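Local coordinates for protein lectin CEL-IV, C-type (Cucumaria echinata, PDB 3ALU) that binds galactose-containing sugars such as raffinose through a calcium ion held in a C-type lectin carbohydrate-recognition domain, at residues Ala32-Leu38 and Tyr145-Pro150. Numbering follows the deposited sequence.
Sequences ACRQFGL and YICQLP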
# COMPACT_ATOMS: atom_id res chain seq x y z
N ALA A 32 -8.98 -1.24 24.98
CA ALA A 32 -9.76 -0.85 23.79
C ALA A 32 -8.88 -1.03 22.55
O ALA A 32 -9.31 -1.61 21.53
CB ALA A 32 -10.26 0.58 23.93
N CYS A 33 -7.63 -0.56 22.63
CA CYS A 33 -6.73 -0.72 21.49
C CYS A 33 -6.39 -2.18 21.20
O CYS A 33 -6.12 -2.53 20.05
CB CYS A 33 -5.43 0.09 21.74
SG CYS A 33 -5.65 1.88 21.93
N ARG A 34 -6.37 -3.04 22.23
CA ARG A 34 -6.08 -4.45 22.07
C ARG A 34 -7.19 -5.22 21.37
O ARG A 34 -6.99 -6.41 21.06
CB ARG A 34 -5.79 -5.09 23.43
CG ARG A 34 -4.45 -4.66 24.02
CD ARG A 34 -4.25 -5.33 25.36
NE ARG A 34 -3.00 -4.83 25.95
CZ ARG A 34 -2.48 -5.29 27.07
NH1 ARG A 34 -3.10 -6.27 27.73
NH2 ARG A 34 -1.33 -4.77 27.53
N GLN A 35 -8.33 -4.58 21.16
CA GLN A 35 -9.46 -5.21 20.43
C GLN A 35 -9.18 -5.29 18.95
O GLN A 35 -9.80 -6.08 18.22
CB GLN A 35 -10.79 -4.49 20.69
CG GLN A 35 -11.18 -4.39 22.16
CD GLN A 35 -11.07 -5.72 22.87
OE1 GLN A 35 -11.78 -6.67 22.51
NE2 GLN A 35 -10.17 -5.83 23.85
N PHE A 36 -8.28 -4.43 18.47
CA PHE A 36 -7.79 -4.52 17.12
C PHE A 36 -6.65 -5.52 17.07
O PHE A 36 -5.81 -5.57 17.98
CB PHE A 36 -7.37 -3.13 16.60
CG PHE A 36 -8.47 -2.09 16.76
CD1 PHE A 36 -9.56 -2.07 15.90
CD2 PHE A 36 -8.42 -1.16 17.80
CE1 PHE A 36 -10.59 -1.16 16.06
CE2 PHE A 36 -9.45 -0.25 17.99
CZ PHE A 36 -10.54 -0.22 17.10
N GLY A 37 -6.68 -6.38 16.06
CA GLY A 37 -5.69 -7.45 16.00
C GLY A 37 -5.01 -7.59 14.65
O GLY A 37 -5.39 -6.95 13.65
N LEU A 38 -3.99 -8.44 14.65
CA LEU A 38 -3.34 -8.90 13.43
C LEU A 38 -3.40 -10.41 13.48
O LEU A 38 -2.96 -11.05 14.45
CB LEU A 38 -1.90 -8.41 13.41
CG LEU A 38 -1.06 -8.18 12.16
CD1 LEU A 38 0.19 -9.04 12.12
CD2 LEU A 38 -1.77 -8.08 10.84
N TYR A 145 -7.91 8.90 23.51
CA TYR A 145 -6.71 8.07 23.42
C TYR A 145 -6.43 7.78 21.96
O TYR A 145 -7.34 7.77 21.13
CB TYR A 145 -6.87 6.75 24.24
CG TYR A 145 -8.09 5.90 23.83
CD1 TYR A 145 -9.34 6.20 24.36
CD2 TYR A 145 -7.95 4.82 22.96
CE1 TYR A 145 -10.47 5.45 23.98
CE2 TYR A 145 -9.07 4.05 22.59
CZ TYR A 145 -10.32 4.40 23.11
OH TYR A 145 -11.47 3.69 22.74
N ILE A 146 -5.16 7.58 21.63
CA ILE A 146 -4.76 7.15 20.30
C ILE A 146 -4.28 5.72 20.31
O ILE A 146 -3.39 5.34 21.08
CB ILE A 146 -3.63 8.04 19.70
CG1 ILE A 146 -4.08 9.49 19.58
CG2 ILE A 146 -3.15 7.53 18.37
CD1 ILE A 146 -2.89 10.46 19.61
N CYS A 147 -4.90 4.90 19.46
CA CYS A 147 -4.44 3.52 19.21
C CYS A 147 -3.51 3.45 17.99
O CYS A 147 -3.64 4.26 17.02
CB CYS A 147 -5.63 2.58 18.96
SG CYS A 147 -6.81 2.44 20.32
N GLN A 148 -2.63 2.45 18.01
CA GLN A 148 -1.86 2.05 16.83
C GLN A 148 -2.22 0.60 16.52
O GLN A 148 -2.38 -0.21 17.42
CB GLN A 148 -0.33 2.21 17.05
CG GLN A 148 0.19 1.23 18.05
CD GLN A 148 1.66 1.44 18.33
OE1 GLN A 148 2.13 2.57 18.32
NE2 GLN A 148 2.37 0.34 18.62
N LEU A 149 -2.36 0.27 15.24
CA LEU A 149 -2.52 -1.14 14.87
C LEU A 149 -1.17 -1.82 15.06
O LEU A 149 -0.15 -1.16 15.12
CB LEU A 149 -3.00 -1.23 13.41
CG LEU A 149 -4.44 -0.72 13.24
CD1 LEU A 149 -4.83 -0.74 11.76
CD2 LEU A 149 -5.45 -1.58 14.01
N PRO A 150 -1.15 -3.17 15.14
CA PRO A 150 0.08 -3.89 15.30
C PRO A 150 1.09 -3.44 14.24
O PRO A 150 0.76 -3.38 13.05
CB PRO A 150 -0.33 -5.37 15.10
CG PRO A 150 -1.75 -5.42 15.43
CD PRO A 150 -2.33 -4.07 15.13
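Cys33 and Cys147 join helix 26-33 to strand 143-148 through a disulfide, SG to SG 2.1 Å, with a chi3 of -81°. In both cysteines SG lies beside the backbone N and opposite the carbonyl carbon (chi1 near -60°), which turns the two sulfurs toward each other between the segments. The bridge comes up to the Tyr145 ring at its edge: Cys33 SG sits 3.9 Å from Tyr145 CD2, a sulfur-aromatic contact. Further along the same ring, the methyl of Ala32 approaches obliquely, its CB 3.5 Å from Tyr145 OH, while that hydroxyl hydrogen-bonds to Asn22. Past the type I beta turn from Cys33 to Phe36, the packing is carried by Leu149 and Pro150. Leu149 slants across Phe36, its CD2 meeting the root of that side chain at CB (3.6 Å) and lying oblique to the ring; Pro150 crosses Leu38 at a similar slant, CG 3.6 Å from Leu38 CB. No hydrogen bond crosses between the segments. This disulfide is the long-range one characteristic of the C-type lectin fold. Strand 45-51 pairs with both strand 36-40 and strand 143-148, strand 15-21 flanks the latter, and residues 36-38 pair antiparallel with a strand of a neighbouring subunit.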